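Side-chain contacts in aspartate semialdehyde dehydrogenase (Francisella tularensis subsp. tularensis, PDB 4WOJ), which probably catalyses the NADPH-dependent reductive dephosphorylation of L-aspartyl-4-phosphate to L-aspartate-semialdehyde, an early step in making lysine, methionine and threonine: residues T289-E292 and I293-K296; K311-T314 and L315-T319; L353-G356 and A357-L361. All blocks are in the same frame, centred on the assembly; numbering follows the deposited sequence.

Contact 1 of 3, residues T289-E292 and I293-K296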
ATOM      1  N   THR B 289      25.544  -9.025  -6.550  1.00 26.88           N
ATOM      2  CA  THR B 289      24.881 -10.099  -5.851  1.00 29.55           C
ATOM      3  C   THR B 289      23.961  -9.517  -4.755  1.00 26.40           C
ATOM      4  O   THR B 289      24.044  -8.352  -4.383  1.00 25.87           O
ATOM      5  CB  THR B 289      25.880 -11.073  -5.238  1.00 30.52           C
ATOM      6  OG1 THR B 289      26.707 -10.367  -4.309  1.00 35.76           O
ATOM      7  CG2 THR B 289      26.733 -11.673  -6.318  1.00 30.82           C
ATOM      8  N   ILE B 290      23.066 -10.327  -4.264  1.00 25.83           N
ATOM      9  CA  ILE B 290      22.112  -9.819  -3.319  1.00 29.61           C
ATOM     10  C   ILE B 290      22.795  -9.531  -1.992  1.00 27.25           C
ATOM     11  O   ILE B 290      22.446  -8.599  -1.348  1.00 25.59           O
ATOM     12  CB  ILE B 290      20.917 -10.749  -3.165  1.00 31.94           C
ATOM     13  CG1 ILE B 290      19.756  -9.988  -2.565  1.00 33.16           C
ATOM     14  CG2 ILE B 290      21.304 -11.971  -2.325  1.00 34.61           C
ATOM     15  CD1 ILE B 290      19.276  -8.814  -3.400  1.00 34.27           C
ATOM     16  N   GLU B 291      23.861 -10.255  -1.674  1.00 30.76           N
ATOM     17  CA  GLU B 291      24.689  -9.972  -0.484  1.00 28.56           C
ATOM     18  C   GLU B 291      25.486  -8.683  -0.558  1.00 27.70           C
ATOM     19  O   GLU B 291      25.740  -8.033   0.453  1.00 32.95           O
ATOM     20  CB  GLU B 291      25.610 -11.159  -0.158  1.00 29.76           C
ATOM     21  CG  GLU B 291      24.796 -12.340   0.415  1.00 32.07           C
ATOM     22  CD  GLU B 291      24.259 -12.072   1.843  1.00 38.35           C
ATOM     23  OE1 GLU B 291      24.544 -10.989   2.439  1.00 39.11           O
ATOM     24  OE2 GLU B 291      23.546 -12.955   2.393  1.00 40.31           O
ATOM     25  N   GLU B 292      25.906  -8.310  -1.746  1.00 28.41           N
ATOM     26  CA  GLU B 292      26.636  -7.075  -1.907  1.00 29.17           C
ATOM     27  C   GLU B 292      25.671  -5.906  -1.703  1.00 27.36           C
ATOM     28  O   GLU B 292      26.019  -4.900  -1.123  1.00 26.80           O
ATOM     29  CB  GLU B 292      27.244  -6.984  -3.295  1.00 30.62           C
ATOM     30  CG  GLU B 292      28.290  -8.036  -3.600  1.00 35.12           C
ATOM     31  CD  GLU B 292      28.763  -7.951  -5.072  1.00 34.61           C
ATOM     32  OE1 GLU B 292      29.889  -7.495  -5.347  1.00 35.37           O
ATOM     33  OE2 GLU B 292      27.980  -8.294  -5.970  1.00 37.49           O
ATOM     34  N   ILE B 293      24.452  -6.067  -2.204  1.00 25.78           N
ATOM     35  CA  ILE B 293      23.400  -5.062  -2.106  1.00 24.80           C
ATOM     36  C   ILE B 293      23.045  -4.824  -0.612  1.00 25.28           C
ATOM     37  O   ILE B 293      22.986  -3.672  -0.168  1.00 25.09           O
ATOM     38  CB  ILE B 293      22.179  -5.497  -2.962  1.00 26.32           C
ATOM     39  CG1 ILE B 293      22.497  -5.348  -4.444  1.00 27.06           C
ATOM     40  CG2 ILE B 293      20.924  -4.709  -2.635  1.00 27.86           C
ATOM     41  CD1 ILE B 293      21.596  -6.150  -5.359  1.00 27.23           C
ATOM     42  N   LYS B 294      22.855  -5.893   0.160  1.00 25.73           N
ATOM     43  CA  LYS B 294      22.527  -5.746   1.600  1.00 28.37           C
ATOM     44  C   LYS B 294      23.679  -5.055   2.285  1.00 29.20           C
ATOM     45  O   LYS B 294      23.489  -4.120   3.039  1.00 25.61           O
ATOM     46  CB  LYS B 294      22.290  -7.089   2.286  1.00 32.09           C
ATOM     47  CG  LYS B 294      21.137  -7.933   1.704  1.00 35.74           C
ATOM     48  CD  LYS B 294      21.206  -9.450   1.933  1.00 39.02           C
ATOM     49  CE  LYS B 294      21.471  -9.880   3.395  1.00 42.47           C
ATOM     50  NZ  LYS B 294      20.965  -8.942   4.434  1.00 44.11           N
ATOM     51  N   GLN B 295      24.892  -5.487   1.957  1.00 30.26           N
ATOM     52  CA  GLN B 295      26.074  -4.926   2.596  1.00 31.46           C
ATOM     53  C   GLN B 295      26.074  -3.407   2.433  1.00 28.27           C
ATOM     54  O   GLN B 295      26.027  -2.665   3.417  1.00 26.36           O
ATOM     55  CB  GLN B 295      27.356  -5.569   2.047  1.00 32.84           C
ATOM     56  CG  GLN B 295      28.625  -5.055   2.710  1.00 37.49           C
ATOM     57  CD  GLN B 295      28.689  -5.398   4.208  1.00 47.06           C
ATOM     58  OE1 GLN B 295      28.017  -6.325   4.691  1.00 51.14           O
ATOM     59  NE2 GLN B 295      29.507  -4.649   4.949  1.00 48.06           N
ATOM     60  N   LYS B 296      26.103  -2.970   1.180  1.00 25.07           N
ATOM     61  CA  LYS B 296      26.062  -1.542   0.847  1.00 26.43           C
ATOM     62  C   LYS B 296      24.901  -0.839   1.563  1.00 24.12           C
ATOM     63  O   LYS B 296      25.096   0.212   2.154  1.00 21.87           O
ATOM     64  CB  LYS B 296      25.896  -1.308  -0.655  1.00 27.14           C
ATOM     65  CG  LYS B 296      26.863  -2.104  -1.512  1.00 29.22           C
ATOM     66  CD  LYS B 296      27.924  -1.241  -2.133  1.00 30.28           C
ATOM     67  CE  LYS B 296      28.699  -2.052  -3.149  1.00 30.29           C
ATOM     68  NZ  LYS B 296      30.146  -1.804  -2.959  1.00 29.87           N
TER

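Contact 2 of 3, residues K311-T314 and L315-T319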
ATOM      1  N   LYS B 311       9.607 -14.247   7.653  1.00 32.27           N
ATOM      2  CA  LYS B 311       8.285 -13.862   8.088  1.00 33.68           C
ATOM      3  C   LYS B 311       8.232 -13.271   9.505  1.00 33.55           C
ATOM      4  O   LYS B 311       7.766 -12.147   9.713  1.00 30.16           O
ATOM      5  CB  LYS B 311       7.409 -15.085   7.996  1.00 35.79           C
ATOM      6  CG  LYS B 311       5.941 -14.814   8.237  1.00 42.34           C
ATOM      7  CD  LYS B 311       5.162 -16.095   7.973  1.00 48.76           C
ATOM      8  CE  LYS B 311       3.664 -15.847   7.884  1.00 53.98           C
ATOM      9  NZ  LYS B 311       3.043 -16.988   7.162  1.00 55.05           N
ATOM     10  N   GLU B 312       8.719 -14.016  10.474  1.00 33.23           N
ATOM     11  CA  GLU B 312       8.623 -13.553  11.834  1.00 37.13           C
ATOM     12  C   GLU B 312       9.211 -12.133  11.953  1.00 35.78           C
ATOM     13  O   GLU B 312       8.616 -11.245  12.577  1.00 33.41           O
ATOM     14  CB  GLU B 312       9.320 -14.543  12.801  1.00 43.27           C
ATOM     15  CG  GLU B 312       9.544 -13.982  14.214  1.00 45.91           C
ATOM     16  CD  GLU B 312       9.528 -15.036  15.333  1.00 49.83           C
ATOM     17  OE1 GLU B 312      10.240 -16.061  15.245  1.00 45.02           O
ATOM     18  OE2 GLU B 312       8.803 -14.824  16.340  1.00 53.44           O
ATOM     19  N   ASP B 313      10.397 -11.930  11.374  1.00 32.60           N
ATOM     20  CA  ASP B 313      11.107 -10.664  11.532  1.00 31.20           C
ATOM     21  C   ASP B 313      10.470  -9.526  10.702  1.00 27.96           C
ATOM     22  O   ASP B 313      10.503  -8.345  11.070  1.00 23.45           O
ATOM     23  CB  ASP B 313      12.585 -10.854  11.183  1.00 37.90           C
ATOM     24  CG  ASP B 313      13.379 -11.692  12.239  1.00 42.70           C
ATOM     25  OD1 ASP B 313      12.883 -12.034  13.346  1.00 45.46           O
ATOM     26  OD2 ASP B 313      14.549 -11.994  11.942  1.00 49.91           O
ATOM     27  N   THR B 314       9.904  -9.897   9.565  1.00 26.06           N
ATOM     28  CA  THR B 314       9.296  -8.938   8.677  1.00 23.98           C
ATOM     29  C   THR B 314       8.050  -8.405   9.296  1.00 22.72           C
ATOM     30  O   THR B 314       7.834  -7.182   9.353  1.00 19.93           O
ATOM     31  CB  THR B 314       8.942  -9.543   7.316  1.00 21.75           C
ATOM     32  OG1 THR B 314      10.139  -9.941   6.667  1.00 22.18           O
ATOM     33  CG2 THR B 314       8.227  -8.531   6.474  1.00 20.59           C
ATOM     34  N   LEU B 315       7.203  -9.313   9.740  1.00 26.39           N
ATOM     35  CA  LEU B 315       5.940  -8.871  10.362  1.00 30.65           C
ATOM     36  C   LEU B 315       6.193  -8.140  11.656  1.00 31.04           C
ATOM     37  O   LEU B 315       5.487  -7.204  11.979  1.00 35.49           O
ATOM     38  CB  LEU B 315       4.951 -10.016  10.543  1.00 32.74           C
ATOM     39  CG  LEU B 315       4.474 -10.653   9.222  1.00 35.01           C
ATOM     40  CD1 LEU B 315       3.400 -11.687   9.493  1.00 35.98           C
ATOM     41  CD2 LEU B 315       3.956  -9.653   8.197  1.00 35.79           C
ATOM     42  N   LYS B 316       7.224  -8.507  12.389  1.00 32.87           N
ATOM     43  CA  LYS B 316       7.468  -7.787  13.640  1.00 38.12           C
ATOM     44  C   LYS B 316       8.158  -6.427  13.490  1.00 34.18           C
ATOM     45  O   LYS B 316       7.813  -5.477  14.187  1.00 31.07           O
ATOM     46  CB  LYS B 316       8.241  -8.644  14.644  1.00 42.14           C
ATOM     47  CG  LYS B 316       8.219  -8.009  16.021  1.00 43.54           C
ATOM     48  CD  LYS B 316       8.793  -8.894  17.098  1.00 50.79           C
ATOM     49  CE  LYS B 316       8.331  -8.418  18.473  1.00 46.94           C
ATOM     50  NZ  LYS B 316       9.027  -9.162  19.547  1.00 48.82           N
ATOM     51  N   TYR B 317       9.148  -6.344  12.619  1.00 32.73           N
ATOM     52  CA  TYR B 317       9.950  -5.092  12.503  1.00 31.04           C
ATOM     53  C   TYR B 317       9.757  -4.242  11.252  1.00 25.59           C
ATOM     54  O   TYR B 317      10.045  -3.069  11.309  1.00 24.74           O
ATOM     55  CB  TYR B 317      11.441  -5.385  12.691  1.00 33.02           C
ATOM     56  CG  TYR B 317      11.705  -6.136  13.964  1.00 37.42           C
ATOM     57  CD1 TYR B 317      11.611  -5.493  15.222  1.00 40.72           C
ATOM     58  CD2 TYR B 317      12.007  -7.501  13.934  1.00 39.99           C
ATOM     59  CE1 TYR B 317      11.833  -6.186  16.406  1.00 41.47           C
ATOM     60  CE2 TYR B 317      12.235  -8.204  15.107  1.00 46.62           C
ATOM     61  CZ  TYR B 317      12.138  -7.548  16.348  1.00 47.12           C
ATOM     62  OH  TYR B 317      12.368  -8.269  17.507  1.00 55.74           O
ATOM     63  N   LEU B 318       9.304  -4.799  10.121  1.00 23.79           N
ATOM     64  CA  LEU B 318       9.200  -3.981   8.863  1.00 22.50           C
ATOM     65  C   LEU B 318       7.815  -3.363   8.694  1.00 22.62           C
ATOM     66  O   LEU B 318       7.167  -3.592   7.702  1.00 21.09           O
ATOM     67  CB  LEU B 318       9.558  -4.811   7.644  1.00 22.57           C
ATOM     68  CG  LEU B 318       9.925  -4.058   6.370  1.00 22.47           C
ATOM     69  CD1 LEU B 318      11.114  -3.139   6.584  1.00 22.90           C
ATOM     70  CD2 LEU B 318      10.275  -5.078   5.314  1.00 25.66           C
ATOM     71  N   THR B 319       7.338  -2.652   9.721  1.00 23.40           N
ATOM     72  CA  THR B 319       5.983  -2.197   9.763  1.00 23.97           C
ATOM     73  C   THR B 319       5.861  -0.868  10.481  1.00 25.98           C
ATOM     74  O   THR B 319       6.739  -0.496  11.256  1.00 29.16           O
ATOM     75  CB  THR B 319       5.060  -3.195  10.492  1.00 25.04           C
ATOM     76  OG1 THR B 319       5.230  -3.074  11.919  1.00 28.52           O
ATOM     77  CG2 THR B 319       5.325  -4.607  10.043  1.00 23.46           C
TER

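Contact 3 of 3, residues L353-G356 and A357-L361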
ATOM      1  N   LEU B 353       7.163  12.047  10.598  1.00 24.51           N
ATOM      2  CA  LEU B 353       7.367  13.242  11.406  1.00 22.63           C
ATOM      3  C   LEU B 353       8.807  13.528  11.748  1.00 23.19           C
ATOM      4  O   LEU B 353       9.196  14.666  11.891  1.00 22.87           O
ATOM      5  CB  LEU B 353       6.530  13.131  12.665  1.00 25.64           C
ATOM      6  CG  LEU B 353       5.030  13.197  12.347  1.00 26.93           C
ATOM      7  CD1 LEU B 353       4.168  12.907  13.546  1.00 26.68           C
ATOM      8  CD2 LEU B 353       4.638  14.561  11.804  1.00 27.46           C
ATOM      9  N   LEU B 354       9.620  12.498  11.861  1.00 25.02           N
ATOM     10  CA  LEU B 354      11.002  12.653  12.280  1.00 25.59           C
ATOM     11  C   LEU B 354      11.927  12.759  11.046  1.00 23.75           C
ATOM     12  O   LEU B 354      12.206  13.829  10.536  1.00 22.31           O
ATOM     13  CB  LEU B 354      11.407  11.445  13.120  1.00 26.51           C
ATOM     14  CG  LEU B 354      10.778  11.280  14.480  1.00 29.43           C
ATOM     15  CD1 LEU B 354      10.982   9.902  15.063  1.00 30.36           C
ATOM     16  CD2 LEU B 354      11.318  12.310  15.457  1.00 30.65           C
ATOM     17  N   TRP B 355      12.398  11.649  10.550  1.00 23.24           N
ATOM     18  CA  TRP B 355      13.290  11.732   9.361  1.00 24.74           C
ATOM     19  C   TRP B 355      12.561  12.342   8.159  1.00 24.89           C
ATOM     20  O   TRP B 355      13.138  13.091   7.357  1.00 27.73           O
ATOM     21  CB  TRP B 355      13.909  10.378   9.038  1.00 23.25           C
ATOM     22  CG  TRP B 355      15.222  10.171   9.724  1.00 20.95           C
ATOM     23  CD1 TRP B 355      15.577   9.125  10.525  1.00 20.55           C
ATOM     24  CD2 TRP B 355      16.339  11.042   9.688  1.00 20.18           C
ATOM     25  NE1 TRP B 355      16.853   9.294  10.981  1.00 20.54           N
ATOM     26  CE2 TRP B 355      17.349  10.462  10.471  1.00 19.32           C
ATOM     27  CE3 TRP B 355      16.592  12.250   9.057  1.00 20.62           C
ATOM     28  CZ2 TRP B 355      18.583  11.047  10.639  1.00 19.68           C
ATOM     29  CZ3 TRP B 355      17.811  12.827   9.224  1.00 21.20           C
ATOM     30  CH2 TRP B 355      18.799  12.234  10.010  1.00 20.55           C
ATOM     31  N   GLY B 356      11.279  12.045   8.068  1.00 24.42           N
ATOM     32  CA  GLY B 356      10.423  12.663   7.071  1.00 23.79           C
ATOM     33  C   GLY B 356      10.222  14.155   7.187  1.00 26.26           C
ATOM     34  O   GLY B 356       9.941  14.805   6.188  1.00 24.81           O
ATOM     35  N   ALA B 357      10.251  14.715   8.403  1.00 27.83           N
ATOM     36  CA  ALA B 357       9.966  16.149   8.511  1.00 24.05           C
ATOM     37  C   ALA B 357      10.897  16.898   9.445  1.00 23.98           C
ATOM     38  O   ALA B 357      11.663  17.735   9.008  1.00 24.52           O
ATOM     39  CB  ALA B 357       8.513  16.358   8.891  1.00 22.92           C
ATOM     40  N   ALA B 358      10.823  16.582  10.734  1.00 24.03           N
ATOM     41  CA  ALA B 358      11.536  17.310  11.786  1.00 21.49           C
ATOM     42  C   ALA B 358      13.028  17.151  11.817  1.00 21.74           C
ATOM     43  O   ALA B 358      13.747  18.137  12.026  1.00 22.88           O
ATOM     44  CB  ALA B 358      10.962  16.899  13.139  1.00 22.30           C
ATOM     45  N   GLU B 359      13.525  15.926  11.689  1.00 21.27           N
ATOM     46  CA  GLU B 359      14.927  15.629  12.017  1.00 21.71           C
ATOM     47  C   GLU B 359      15.932  16.363  11.135  1.00 22.44           C
ATOM     48  O   GLU B 359      16.943  16.863  11.633  1.00 22.60           O
ATOM     49  CB  GLU B 359      15.168  14.104  12.023  1.00 21.98           C
ATOM     50  CG  GLU B 359      16.476  13.585  12.659  1.00 21.94           C
ATOM     51  CD  GLU B 359      16.683  14.008  14.117  1.00 23.52           C
ATOM     52  OE1 GLU B 359      15.744  14.548  14.739  1.00 23.88           O
ATOM     53  OE2 GLU B 359      17.809  13.837  14.634  1.00 22.29           O
ATOM     54  N   PRO B 360      15.672  16.430   9.814  1.00 22.61           N
ATOM     55  CA  PRO B 360      16.634  17.085   8.950  1.00 21.67           C
ATOM     56  C   PRO B 360      16.806  18.551   9.279  1.00 23.68           C
ATOM     57  O   PRO B 360      17.906  19.134   9.111  1.00 26.18           O
ATOM     58  CB  PRO B 360      16.011  16.919   7.564  1.00 21.78           C
ATOM     59  CG  PRO B 360      15.149  15.703   7.698  1.00 22.24           C
ATOM     60  CD  PRO B 360      14.583  15.787   9.058  1.00 21.39           C
ATOM     61  N   LEU B 361      15.707  19.150   9.706  1.00 23.48           N
ATOM     62  CA  LEU B 361      15.675  20.568   9.997  1.00 23.50           C
ATOM     63  C   LEU B 361      16.547  20.845  11.204  1.00 25.73           C
ATOM     64  O   LEU B 361      17.459  21.684  11.132  1.00 23.41           O
ATOM     65  CB  LEU B 361      14.222  21.014  10.215  1.00 23.72           C
ATOM     66  CG  LEU B 361      13.276  20.779   9.021  1.00 23.52           C
ATOM     67  CD1 LEU B 361      11.982  21.544   9.200  1.00 23.51           C
ATOM     68  CD2 LEU B 361      13.959  21.173   7.684  1.00 23.85           C
TER

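Contact 1 of 3, residues T289-E292 and I293-K296
Ile290 and Ile293 bring their outermost methyls together along the first turns of helix 290-298, on the side that meets strand 329-336, CD1 of Ile290 lying 4.0 Å from CD1 of Ile293. The two branched chains are set at a slant to one another. Ile290 reaches its neighbour because CG1 runs anti to the backbone N (chi1 -161°), which brings CD1 within touching distance although CB starts off away from it. Both also lean on Ile334 of that strand, so apolar side chains suit the face turned to the sheet.

Glu291 and Lys294 run side by side, pointing the same way. The lysine bends near its end, and its CE, not its ammonium, comes closest, 3.4 Å from Glu291 OE1; NZ stays 4.6 Å from that oxygen, beyond a salt bridge.

Where the helix begins, Thr289 and Glu292 form a capping box. Thr289 N donates to Glu292 OE2 at 2.6 Å, through the anti lone pair, while Glu292 N gives a weak 3.4 Å bond to Thr289 OG1. The hydroxyl thus helps to cap an amide of the first turn, whose bond to the Thr289 carbonyl is itself weak. A carboxylate near this N-terminus probably also gains from the helix dipole.

Contact 2 of 3, residues K311-T314 and L315-T319
Thr314 and Leu318 meet where helix 311-317 ends in an inverse gamma turn centred on Leu318. Their side chains lie alongside each other and point the same way, with CG2 of Thr314 4.1 Å from CB of Leu318. The threonine methyl faces the leucine because it stands anti to its own backbone N (chi1 -64°, measured to OG1). That leaves OG1 beside the N, where it bonds back to Asn310 O. A threonine suits the place, offering a methyl to the apolar side and settling its hydroxyl on the helix itself.

One turn earlier, CG of Lys311 passes 4.2 Å from CD1 of Leu315. Tyr317 curls back over the preceding turn, its CD2 3.3 Å from Asp313 O, and CG of Lys316 sits over the centre of one ring face, 3.9 Å above it.

The helical backbone holds these side chains about one turn apart: Leu315 N bonds Lys311 O, and Leu318 N closes the last turn on Thr314 O at 2.9 Å. Beyond this shell, Leu318 packs on strands 304-307 and 329-336, whereas Leu315 rests on Leu229 of the second subunit and Lys311 NZ bonds Asp233 O of that subunit. The gamma turn is closed weakly, by Thr319 N to Tyr317 O at 3.2 Å.

Contact 3 of 3, residues L353-G356 and A357-L361
Glu359 lays its aliphatic stem across the indole of Trp355 in a CH-pi contact. CG stands 3.6 Å from the centroid of the six-membered ring and 4° off its normal, nearly straight above it. With CG anti to its backbone N (chi1 -166°) the stem reaches over the ring. A bend at the next bond then turns the carboxylate away, its plane 85° from the indole, and OE2 forms salt bridges with Arg362 and Arg26. Glutamate suits a buried place like this, methylenes for the ring and a charge answered by two arginines. At the ring's edge, near its plane, CG of Pro360 lies 4.0 Å from Trp355 CE3.

Ala357 directly follows the wider, pi-type turn at 354-356, early in the helix. Its N donates to Leu354 O at 3.0 Å, and Glu359 N reaches the same oxygen, at 2.7 Å, from the opposite face of the carbonyl. This last bond and that of Ala358 N to Leu353 O both span five residues, whereas Ala357 N reaches back three. Pro360 has no N-H to give, and the helix kinks there. The small methyl of Ala357 fits close by, 3.5 Å from Leu353 O.

Helix 18-30 packs on Leu354 and Ala357, while helix 141-149, which opens with the predicted catalytic Cys141, lies against Trp355; Leu353 follows on from strand 343-351.

How the contacts relate
Each contact is local to its own helix, contact 2 running on into the turn that ends it, but the three sit at different depths. Contact 1 is at the surface and contact 2 is partly buried. Both pack on strand 329-336, through different residues, and their centres are 20 Å apart. Contact 3 lies in the core near the chain's centre, beside the predicted active site. Chemistry follows place: the exposed helix start relies on a polar capping box and loosely paired charges, the helix end of contact 2 divides its side chains between the sheet and the second subunit, and the buried contact 3 combines ring packing with a salt-bridged carboxylate. Regular i to i+4 bonding in contacts 1 and 2 gives way in contact 3 to a mixture of five-residue and three-residue bonds.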